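Local coordinates for protein glycinin A3B4 subunit (Glycine max, PDB 2D5F) that probably serves as a soybean seed storage protein, an 11S globulin built from two cupin units that assembles into hexamers, at residues V23-G28 with R234-T239; G28-W33 with D170-E175; L374-I379 with G434-L439; S381-L386 with F428-Q433. All coordinates share one frame; numbering follows the deposited sequence.

Contact 1: residues V23-G28 with R234-T239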
# COMPACT_ATOMS: atom_id res chain seq x y z
N VAL B 23 -5.76 -19.51 -38.43
CA VAL B 23 -6.58 -18.50 -39.08
C VAL B 23 -5.67 -17.77 -40.06
O VAL B 23 -4.83 -16.97 -39.64
CB VAL B 23 -7.15 -17.45 -38.08
CG1 VAL B 23 -7.76 -16.28 -38.84
CG2 VAL B 23 -8.20 -18.10 -37.19
N GLU B 24 -5.82 -18.07 -41.34
CA GLU B 24 -5.00 -17.43 -42.37
C GLU B 24 -5.66 -16.14 -42.84
O GLU B 24 -6.80 -16.15 -43.30
CB GLU B 24 -4.80 -18.40 -43.54
CG GLU B 24 -3.84 -19.54 -43.23
CD GLU B 24 -3.85 -20.61 -44.29
OE1 GLU B 24 -3.92 -20.26 -45.48
OE2 GLU B 24 -3.78 -21.81 -43.93
N SER B 25 -4.93 -15.04 -42.72
CA SER B 25 -5.44 -13.73 -43.13
C SER B 25 -4.60 -13.17 -44.27
O SER B 25 -3.54 -13.69 -44.60
CB SER B 25 -5.38 -12.73 -41.96
OG SER B 25 -6.14 -13.19 -40.86
N GLU B 26 -5.08 -12.07 -44.84
CA GLU B 26 -4.37 -11.43 -45.93
C GLU B 26 -2.94 -11.09 -45.56
O GLU B 26 -2.00 -11.44 -46.27
CB GLU B 26 -5.10 -10.15 -46.34
CG GLU B 26 -4.29 -9.24 -47.23
CD GLU B 26 -5.01 -7.96 -47.55
OE1 GLU B 26 -5.77 -7.93 -48.55
OE2 GLU B 26 -4.85 -6.98 -46.80
N GLY B 27 -2.77 -10.40 -44.42
CA GLY B 27 -1.45 -9.98 -44.00
C GLY B 27 -0.74 -10.81 -42.95
O GLY B 27 0.34 -10.42 -42.49
N GLY B 28 -1.31 -11.94 -42.57
CA GLY B 28 -0.66 -12.76 -41.56
C GLY B 28 -1.34 -14.07 -41.21
O GLY B 28 -2.21 -14.56 -41.92
N ARG B 234 -10.58 -9.40 -45.75
CA ARG B 234 -9.17 -9.54 -45.40
C ARG B 234 -8.92 -10.25 -44.07
O ARG B 234 -7.84 -10.80 -43.85
CB ARG B 234 -8.52 -8.15 -45.36
CG ARG B 234 -8.61 -7.37 -46.66
CD ARG B 234 -8.11 -5.95 -46.45
NE ARG B 234 -8.94 -5.23 -45.49
CZ ARG B 234 -8.59 -4.09 -44.89
NH1 ARG B 234 -7.42 -3.54 -45.17
NH2 ARG B 234 -9.41 -3.52 -44.02
N LYS B 235 -9.93 -10.24 -43.20
CA LYS B 235 -9.85 -10.85 -41.87
C LYS B 235 -9.04 -9.95 -40.92
O LYS B 235 -8.67 -8.84 -41.30
CB LYS B 235 -9.27 -12.27 -41.95
CG LYS B 235 -10.14 -13.20 -42.79
CD LYS B 235 -9.64 -14.64 -42.81
CE LYS B 235 -10.35 -15.46 -43.89
NZ LYS B 235 -11.84 -15.40 -43.77
N GLN B 236 -8.78 -10.43 -39.71
CA GLN B 236 -8.09 -9.66 -38.66
C GLN B 236 -6.67 -9.12 -38.86
O GLN B 236 -6.23 -8.25 -38.11
CB GLN B 236 -8.15 -10.42 -37.33
CG GLN B 236 -7.71 -11.86 -37.42
CD GLN B 236 -8.88 -12.82 -37.48
OE1 GLN B 236 -9.22 -13.47 -36.49
NE2 GLN B 236 -9.53 -12.90 -38.64
N ILE B 237 -5.93 -9.66 -39.82
CA ILE B 237 -4.59 -9.17 -40.09
C ILE B 237 -4.56 -8.80 -41.57
O ILE B 237 -4.72 -9.67 -42.43
CB ILE B 237 -3.49 -10.22 -39.79
CG1 ILE B 237 -3.50 -10.58 -38.31
CG2 ILE B 237 -2.13 -9.65 -40.17
CD1 ILE B 237 -2.41 -11.56 -37.91
N VAL B 238 -4.37 -7.52 -41.85
CA VAL B 238 -4.36 -7.05 -43.22
C VAL B 238 -2.99 -6.58 -43.69
O VAL B 238 -2.08 -6.34 -42.89
CB VAL B 238 -5.34 -5.88 -43.37
CG1 VAL B 238 -6.71 -6.28 -42.84
CG2 VAL B 238 -4.81 -4.65 -42.64
N THR B 239 -2.84 -6.47 -45.01
CA THR B 239 -1.60 -6.00 -45.60
C THR B 239 -1.80 -4.54 -45.98
O THR B 239 -2.76 -4.20 -46.67
CB THR B 239 -1.25 -6.79 -46.88
OG1 THR B 239 -1.04 -8.17 -46.54
CG2 THR B 239 0.01 -6.23 -47.51
O HOH W 1 -5.33 -4.45 -47.14
O HOH W 2 1.19 -8.41 -44.82
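Glu-26 makes two of the three direct hydrogen bonds between Val-23–Gly-28 and Arg-234–Thr-239. Its backbone N-H runs almost straight (179°) to Arg-234 O in the plane of that carbonyl, 3.2 Å away. CG lies anti to the backbone N (chi1 167°), and the extended chain carries OE2 to the N-H of Thr-239, 2.7 Å distant, which meets its anti lone pair. The third bond, Gly-27 N to Ile-237 O at 2.9 Å, has its donor well above the carbonyl plane. A water gives protons to Glu-26 OE2 and Thr-239 O and takes one from Arg-234 NH1, bridging charges that do not meet directly. The guanidinium, with Val-238 CG1 over the centre of one face, also pairs with Asp-232 and bonds to Asn-469 O of a second subunit.

Van der Waals contact fills the rest. Ile-237 CG2 presses on the peptide between Gly-27 and Gly-28, 3.3 Å from Gly-27 C; a side chain on Gly-27 would run into Val-238 O. Ser-25 OG abuts Lys-235 CB and is buried without a polar partner, while Lys-235 reaches Asp-170 with NZ. The Gln-236 side chain crosses Val-23 at about a right angle, with CD 3.9 Å from CG1. An alanine here would probably open a gap beside that Val-23 methyl.

Residues Ser-25–Gly-28 form the tight turn of the hairpin 21-24/28-32, here tied to strand 237-239 of another sheet. With a backbone N-H and a water on OE2 and a guanidinium beyond, Glu-26 is likely to stay ionised.

Contact 2: residues G28-W33 with D170-E175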
# COMPACT_ATOMS: atom_id res chain seq x y z
N GLY B 28 -1.31 -11.94 -42.57
CA GLY B 28 -0.66 -12.76 -41.56
C GLY B 28 -1.34 -14.07 -41.21
O GLY B 28 -2.21 -14.56 -41.92
N LEU B 29 -0.93 -14.62 -40.07
CA LEU B 29 -1.44 -15.88 -39.58
C LEU B 29 -1.60 -15.86 -38.06
O LEU B 29 -0.81 -15.23 -37.35
CB LEU B 29 -0.46 -16.99 -39.96
CG LEU B 29 -0.75 -18.42 -39.52
CD1 LEU B 29 -1.99 -18.94 -40.25
CD2 LEU B 29 0.45 -19.30 -39.81
N ILE B 30 -2.64 -16.53 -37.58
CA ILE B 30 -2.90 -16.63 -36.15
C ILE B 30 -3.09 -18.10 -35.84
O ILE B 30 -3.94 -18.77 -36.43
CB ILE B 30 -4.16 -15.86 -35.72
CG1 ILE B 30 -3.95 -14.36 -35.94
CG2 ILE B 30 -4.45 -16.13 -34.25
CD1 ILE B 30 -5.14 -13.51 -35.54
N GLU B 31 -2.28 -18.61 -34.93
CA GLU B 31 -2.35 -20.01 -34.52
C GLU B 31 -2.66 -20.06 -33.04
O GLU B 31 -2.01 -19.39 -32.24
CB GLU B 31 -1.01 -20.68 -34.78
CG GLU B 31 -0.64 -20.77 -36.25
CD GLU B 31 0.79 -21.19 -36.45
OE1 GLU B 31 1.67 -20.31 -36.51
OE2 GLU B 31 1.04 -22.41 -36.52
N THR B 32 -3.66 -20.84 -32.66
CA THR B 32 -4.01 -20.94 -31.25
C THR B 32 -3.97 -22.36 -30.73
O THR B 32 -4.19 -23.32 -31.47
CB THR B 32 -5.42 -20.37 -30.97
OG1 THR B 32 -6.40 -21.14 -31.68
CG2 THR B 32 -5.51 -18.91 -31.41
N TRP B 33 -3.65 -22.48 -29.44
CA TRP B 33 -3.64 -23.78 -28.77
C TRP B 33 -5.05 -23.88 -28.19
O TRP B 33 -5.57 -22.89 -27.67
CB TRP B 33 -2.62 -23.79 -27.63
CG TRP B 33 -1.18 -24.07 -28.04
CD1 TRP B 33 -0.49 -25.24 -27.85
CD2 TRP B 33 -0.26 -23.16 -28.66
NE1 TRP B 33 0.81 -25.11 -28.30
CE2 TRP B 33 0.97 -23.84 -28.81
CE3 TRP B 33 -0.35 -21.83 -29.11
CZ2 TRP B 33 2.10 -23.24 -29.38
CZ3 TRP B 33 0.78 -21.23 -29.67
CH2 TRP B 33 1.99 -21.94 -29.81
N ASP B 170 -12.25 -13.94 -38.27
CA ASP B 170 -12.71 -15.32 -38.17
C ASP B 170 -12.47 -15.63 -36.69
O ASP B 170 -11.66 -14.96 -36.04
CB ASP B 170 -11.86 -16.24 -39.04
CG ASP B 170 -12.29 -16.25 -40.50
OD1 ASP B 170 -11.61 -16.91 -41.31
OD2 ASP B 170 -13.31 -15.60 -40.84
N ILE B 171 -13.15 -16.64 -36.16
CA ILE B 171 -12.98 -17.01 -34.76
C ILE B 171 -11.55 -17.51 -34.54
O ILE B 171 -11.05 -18.33 -35.31
CB ILE B 171 -13.95 -18.14 -34.36
CG1 ILE B 171 -15.39 -17.70 -34.62
CG2 ILE B 171 -13.78 -18.49 -32.88
CD1 ILE B 171 -15.84 -16.53 -33.77
N GLU B 172 -10.89 -17.01 -33.50
CA GLU B 172 -9.51 -17.42 -33.23
C GLU B 172 -9.46 -18.60 -32.27
O GLU B 172 -8.50 -19.37 -32.27
CB GLU B 172 -8.71 -16.24 -32.69
CG GLU B 172 -8.63 -15.10 -33.69
CD GLU B 172 -7.90 -13.88 -33.17
OE1 GLU B 172 -7.96 -12.84 -33.86
OE2 GLU B 172 -7.27 -13.94 -32.10
N HIS B 173 -10.49 -18.73 -31.45
CA HIS B 173 -10.57 -19.82 -30.49
C HIS B 173 -11.90 -20.52 -30.72
O HIS B 173 -12.86 -20.31 -29.99
CB HIS B 173 -10.47 -19.28 -29.05
CG HIS B 173 -9.28 -18.40 -28.83
ND1 HIS B 173 -9.30 -17.04 -29.10
CD2 HIS B 173 -8.02 -18.69 -28.44
CE1 HIS B 173 -8.10 -16.54 -28.88
NE2 HIS B 173 -7.30 -17.52 -28.49
N PRO B 174 -11.96 -21.35 -31.78
CA PRO B 174 -13.16 -22.10 -32.17
C PRO B 174 -13.72 -23.01 -31.10
O PRO B 174 -14.94 -23.22 -31.03
CB PRO B 174 -12.69 -22.86 -33.40
CG PRO B 174 -11.25 -23.09 -33.13
CD PRO B 174 -10.81 -21.75 -32.60
N GLU B 175 -12.86 -23.54 -30.24
CA GLU B 175 -13.33 -24.43 -29.19
C GLU B 175 -14.35 -23.75 -28.29
O GLU B 175 -15.09 -24.43 -27.58
CB GLU B 175 -12.15 -24.94 -28.35
CG GLU B 175 -11.57 -23.95 -27.35
CD GLU B 175 -10.50 -23.05 -27.93
OE1 GLU B 175 -9.79 -22.40 -27.12
OE2 GLU B 175 -10.35 -22.99 -29.17
O HOH W 3 -7.86 -23.38 -30.75
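Thr-32 meets the loop at Glu-172 and His-173 with every atom of its side chain. Thr-32 CB, aimed at the loop, stands 3.5 Å from Glu-172 O. From there the two branches part. OG1 of Thr-32 lies between the backbone N and the carbonyl carbon (chi1 62°) and donates to Glu-172 O over 2.8 Å, nearly along the C=O axis (168°). OG1 also accepts a proton from a water 2.8 Å away, which gives its other one to Glu-175 OE2; the hydroxyl therefore grips the loop twice, once directly and once through solvent. The methyl branch CG2 lies close to the same carbonyl, 3.1 Å from Glu-172 O, and approaches the His-173 ring obliquely.

One step along the face, Ile-30 adds a van der Waals touch: its CD1 lies against the Glu-172 carboxylate, 3.4 Å from OE1. The extended Glu-172 chain brings that oxygen there, and its polar need is met by a hydrogen bond with Tyr-164 OH. Glu-175 likewise has a second tie, OE1 to Ser-35 OG. The Trp-33 side chain starts away from the loop, and its NE1 bonds to Leu-17 O.

The loop runs in roughly the direction of the strand, 26° apart over residues 30-33 and 172-175. Strand 28-32, in the N-terminal cupin range, lies in its sheet between strands 21-24 and 46-52, and the loop, coming after strand 163-164 and before helix 210-216, covers the face bearing Ile-30 and Thr-32. His-173 packs on Pro-160, and Ile-171 on Gln-407 of a second subunit.

Contact 3: residues L374-I379 with G434-L439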
# COMPACT_ATOMS: atom_id res chain seq x y z
N LEU B 374 20.18 -22.39 -22.40
CA LEU B 374 21.06 -23.46 -21.95
C LEU B 374 21.95 -23.84 -23.11
O LEU B 374 21.48 -24.06 -24.23
CB LEU B 374 20.26 -24.67 -21.48
CG LEU B 374 19.44 -24.49 -20.20
CD1 LEU B 374 18.59 -25.74 -19.94
CD2 LEU B 374 20.38 -24.22 -19.03
N TYR B 375 23.25 -23.90 -22.86
CA TYR B 375 24.20 -24.27 -23.89
C TYR B 375 24.24 -25.79 -23.94
O TYR B 375 23.64 -26.46 -23.09
CB TYR B 375 25.58 -23.70 -23.58
CG TYR B 375 25.57 -22.21 -23.32
CD1 TYR B 375 24.90 -21.33 -24.18
CD2 TYR B 375 26.22 -21.67 -22.21
CE1 TYR B 375 24.89 -19.95 -23.94
CE2 TYR B 375 26.21 -20.30 -21.97
CZ TYR B 375 25.55 -19.45 -22.83
OH TYR B 375 25.56 -18.10 -22.59
N ARG B 376 24.95 -26.32 -24.93
CA ARG B 376 25.08 -27.77 -25.11
C ARG B 376 25.36 -28.45 -23.78
O ARG B 376 26.34 -28.14 -23.10
CB ARG B 376 26.20 -28.06 -26.11
CG ARG B 376 26.31 -29.51 -26.56
CD ARG B 376 27.43 -29.66 -27.58
NE ARG B 376 27.71 -31.06 -27.93
CZ ARG B 376 26.97 -31.80 -28.75
NH1 ARG B 376 25.88 -31.29 -29.32
NH2 ARG B 376 27.31 -33.06 -29.00
N ASN B 377 24.49 -29.38 -23.41
CA ASN B 377 24.61 -30.14 -22.17
C ASN B 377 24.41 -29.31 -20.91
O ASN B 377 24.53 -29.83 -19.80
CB ASN B 377 25.98 -30.83 -22.12
CG ASN B 377 26.15 -31.83 -23.24
OD1 ASN B 377 25.32 -32.71 -23.42
ND2 ASN B 377 27.24 -31.69 -23.99
N GLY B 378 24.10 -28.03 -21.07
CA GLY B 378 23.88 -27.17 -19.91
C GLY B 378 22.66 -27.62 -19.14
O GLY B 378 21.62 -27.92 -19.72
N ILE B 379 22.77 -27.64 -17.82
CA ILE B 379 21.66 -28.07 -16.98
C ILE B 379 21.08 -27.01 -16.05
O ILE B 379 21.81 -26.24 -15.42
CB ILE B 379 22.08 -29.26 -16.09
CG1 ILE B 379 22.38 -30.49 -16.96
CG2 ILE B 379 20.98 -29.57 -15.08
CD1 ILE B 379 22.88 -31.68 -16.17
N GLY B 434 20.18 -28.74 -21.95
CA GLY B 434 20.32 -28.37 -23.34
C GLY B 434 20.79 -29.52 -24.21
O GLY B 434 21.65 -30.31 -23.82
N GLY B 435 20.21 -29.62 -25.40
CA GLY B 435 20.59 -30.68 -26.31
C GLY B 435 21.88 -30.36 -27.05
O GLY B 435 22.71 -29.59 -26.58
N GLU B 436 22.02 -30.97 -28.22
CA GLU B 436 23.19 -30.79 -29.05
C GLU B 436 23.37 -29.34 -29.50
O GLU B 436 24.48 -28.81 -29.49
CB GLU B 436 23.09 -31.70 -30.28
CG GLU B 436 22.75 -33.16 -29.96
CD GLU B 436 21.28 -33.39 -29.60
OE1 GLU B 436 20.81 -32.89 -28.55
OE2 GLU B 436 20.57 -34.06 -30.38
N GLN B 437 22.27 -28.70 -29.89
CA GLN B 437 22.32 -27.31 -30.36
C GLN B 437 21.92 -26.33 -29.27
O GLN B 437 21.74 -25.14 -29.53
CB GLN B 437 21.38 -27.12 -31.56
CG GLN B 437 21.63 -28.10 -32.71
CD GLN B 437 23.06 -28.07 -33.21
OE1 GLN B 437 23.54 -27.05 -33.70
NE2 GLN B 437 23.76 -29.20 -33.08
N GLY B 438 21.81 -26.82 -28.04
CA GLY B 438 21.43 -25.95 -26.95
C GLY B 438 19.92 -25.87 -26.87
O GLY B 438 19.20 -26.52 -27.63
N LEU B 439 19.43 -25.06 -25.94
CA LEU B 439 17.99 -24.89 -25.74
C LEU B 439 17.68 -23.50 -25.21
O LEU B 439 18.34 -23.02 -24.30
CB LEU B 439 17.48 -25.92 -24.73
CG LEU B 439 16.02 -25.74 -24.29
CD1 LEU B 439 15.07 -26.16 -25.40
CD2 LEU B 439 15.78 -26.56 -23.04
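Leu-374 and Leu-439 form the tight end of this contact, an antiparallel hydrogen-bonded pair. Leu-374 N meets Leu-439 O at 2.7 Å, and Leu-439 N returns to Leu-374 O at 2.9 Å. Their side chains lie on the same face of the sheet, where CD1 of Leu-374 comes 4.3 Å from CD2 of Leu-439. Gly-434 is packed as closely: its N-H bonds to Gly-378 O at 2.8 Å, and its own O accepts from Asn-377 N at 3.0 Å, the donor standing above the carbonyl plane. A CB on Gly-434 would collide with Tyr-375 O, and one on Gly-438 with Leu-374 O.

The outer end is looser and solvent-facing. Arg-376 sets CG anti to the backbone N (chi1 -171°) and stretches past Gly-435 and Glu-436. Its CA makes a CH...O contact with Gly-435 O, 3.3 Å away. Farther out, NH1 appears to donate to Glu-436 O, but it is modelled too close to a neighbour and the bond is doubtful; the carboxylate of Glu-436 makes no salt bridge with it.

Tyr-375–Gly-378 is a type II beta turn, with Asn-377 in the left-handed region (phi 68°). It links strands 368-374 and 379-385, while the corner at 436-437 links 429-435 to 438-445. Two such corners, each passing between sheets, suit the end of a cupin beta barrel.

Contact 4: residues S381-L386 with F428-Q433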
# COMPACT_ATOMS: atom_id res chain seq x y z
N SER B 381 19.31 -27.29 -12.98
CA SER B 381 19.00 -28.28 -11.95
C SER B 381 17.57 -28.24 -11.40
O SER B 381 16.89 -27.22 -11.49
CB SER B 381 20.01 -28.18 -10.80
OG SER B 381 20.10 -26.86 -10.31
N PRO B 382 17.11 -29.37 -10.83
CA PRO B 382 15.76 -29.48 -10.27
C PRO B 382 15.35 -28.27 -9.43
O PRO B 382 16.00 -27.92 -8.44
CB PRO B 382 15.84 -30.76 -9.45
CG PRO B 382 16.74 -31.61 -10.29
CD PRO B 382 17.84 -30.63 -10.66
N HIS B 383 14.27 -27.63 -9.85
CA HIS B 383 13.74 -26.45 -9.18
C HIS B 383 12.22 -26.47 -9.32
O HIS B 383 11.67 -27.25 -10.10
CB HIS B 383 14.29 -25.18 -9.82
CG HIS B 383 14.00 -25.06 -11.29
ND1 HIS B 383 14.66 -25.79 -12.25
CD2 HIS B 383 13.11 -24.28 -11.96
CE1 HIS B 383 14.20 -25.47 -13.45
NE2 HIS B 383 13.26 -24.56 -13.30
N TRP B 384 11.54 -25.62 -8.54
CA TRP B 384 10.09 -25.51 -8.62
C TRP B 384 9.66 -24.08 -8.34
O TRP B 384 10.43 -23.28 -7.81
CB TRP B 384 9.41 -26.47 -7.63
CG TRP B 384 9.44 -26.01 -6.20
CD1 TRP B 384 8.53 -25.22 -5.57
CD2 TRP B 384 10.44 -26.32 -5.22
NE1 TRP B 384 8.89 -25.03 -4.26
CE2 TRP B 384 10.06 -25.69 -4.02
CE3 TRP B 384 11.63 -27.07 -5.25
CZ2 TRP B 384 10.82 -25.79 -2.85
CZ3 TRP B 384 12.38 -27.17 -4.08
CH2 TRP B 384 11.97 -26.53 -2.90
N ASN B 385 8.44 -23.75 -8.72
CA ASN B 385 7.92 -22.42 -8.50
C ASN B 385 7.00 -22.51 -7.29
O ASN B 385 6.07 -23.30 -7.27
CB ASN B 385 7.17 -21.93 -9.74
CG ASN B 385 8.09 -21.79 -10.95
OD1 ASN B 385 7.94 -22.48 -11.96
ND2 ASN B 385 9.07 -20.90 -10.84
N LEU B 386 7.29 -21.69 -6.29
CA LEU B 386 6.53 -21.68 -5.06
C LEU B 386 5.12 -21.15 -5.16
O LEU B 386 4.20 -21.72 -4.57
CB LEU B 386 7.26 -20.82 -4.01
CG LEU B 386 8.52 -21.33 -3.32
CD1 LEU B 386 9.66 -21.52 -4.32
CD2 LEU B 386 8.91 -20.32 -2.26
N PHE B 428 5.38 -28.29 -8.85
CA PHE B 428 5.93 -29.49 -9.47
C PHE B 428 7.42 -29.20 -9.71
O PHE B 428 7.80 -28.07 -10.01
CB PHE B 428 5.27 -29.82 -10.82
CG PHE B 428 3.91 -30.47 -10.70
CD1 PHE B 428 3.51 -31.43 -11.62
CD2 PHE B 428 3.01 -30.08 -9.71
CE1 PHE B 428 2.23 -32.00 -11.57
CE2 PHE B 428 1.73 -30.64 -9.64
CZ PHE B 428 1.34 -31.60 -10.58
N VAL B 429 8.25 -30.22 -9.58
CA VAL B 429 9.68 -30.04 -9.77
C VAL B 429 10.07 -30.29 -11.22
O VAL B 429 9.68 -31.29 -11.82
CB VAL B 429 10.45 -30.98 -8.83
CG1 VAL B 429 11.96 -30.77 -9.00
CG2 VAL B 429 10.02 -30.72 -7.39
N VAL B 430 10.85 -29.36 -11.78
CA VAL B 430 11.27 -29.47 -13.16
C VAL B 430 12.78 -29.28 -13.34
O VAL B 430 13.44 -28.63 -12.53
CB VAL B 430 10.52 -28.44 -14.04
CG1 VAL B 430 10.82 -27.02 -13.56
CG2 VAL B 430 10.89 -28.61 -15.51
N ALA B 431 13.32 -29.87 -14.40
CA ALA B 431 14.74 -29.76 -14.71
C ALA B 431 14.90 -29.81 -16.23
O ALA B 431 14.10 -30.45 -16.92
CB ALA B 431 15.52 -30.88 -14.06
N GLU B 432 15.91 -29.12 -16.74
CA GLU B 432 16.15 -29.08 -18.18
C GLU B 432 17.64 -29.20 -18.52
O GLU B 432 18.50 -28.70 -17.80
CB GLU B 432 15.64 -27.75 -18.76
CG GLU B 432 14.13 -27.55 -18.70
CD GLU B 432 13.68 -26.65 -17.56
OE1 GLU B 432 12.49 -26.25 -17.57
OE2 GLU B 432 14.49 -26.33 -16.65
N GLN B 433 17.93 -29.88 -19.63
CA GLN B 433 19.31 -30.03 -20.09
C GLN B 433 19.38 -29.74 -21.59
O GLN B 433 18.71 -30.39 -22.38
CB GLN B 433 19.87 -31.43 -19.83
CG GLN B 433 21.29 -31.61 -20.37
CD GLN B 433 22.03 -32.77 -19.74
OE1 GLN B 433 21.42 -33.76 -19.34
NE2 GLN B 433 23.35 -32.66 -19.64
O HOH W 4 6.90 -25.56 -10.30
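His-383 O is gripped by two groups of the neighbouring strand: the N-H of Val-430, 2.8 Å away, and, as a CH...O contact, the CA-H of Val-429. The return bond, His-383 N to Val-430 O at 3.0 Å, completes an antiparallel hydrogen-bonded pair, and Pro-382 CA adds a CH...O contact to Val-430 O.

His-383 ND1 donates to Ser-381 O at 2.8 Å, close to the ring plane, which sets the ring's rotation. Val-430 CG1 lies over one face, 3.8 Å from the centroid and offset toward the rim, a CH-pi contact. Glu-432 OE2 comes to the ring edge, 3.3 Å from CE1. An alanine in place of His-383 would probably leave Ser-381 O without this donor and the Val-430 methyl without its aromatic cover.

Pro-382 CB packs on Val-429 CG1 at 3.9 Å. Trp-384 brings CB against Phe-428 O, while its indole stacks on Tyr-62 of a third subunit, and NE1 bonds to Gly-128 O of that subunit.

One strand pair of the C-terminal cupin sheet joins a subunit interface to a metal site: the Glu-432 side chain is about 3 Å from a bound magnesium ion, whose charge would probably polarise the carboxylate at the imidazole edge.

Overall arrangement
The four contacts form two pairs, one in each cupin unit. Contacts 1 and 2 share Gly-28, have centres about 11 Å apart and are tied by the salt bridge from Lys-235 to Asp-170. Contacts 3 and 4 both use strand 429-435, with centres about 16 Å apart, and meet where Asn-377 O probably bonds to Gln-433 NE2. Nearest atoms of contacts 2 and 3 are about 14 Å distant, and contacts 1 and 4 lie on opposite sides of the chain's centre. Contact 1 borders the carbonate pocket through Ile-237, which touches His-58. The magnesium ion lies about 3 Å from the Glu-432 side chain of contact 4 and about 8 Å from that of Leu-374 in contact 3.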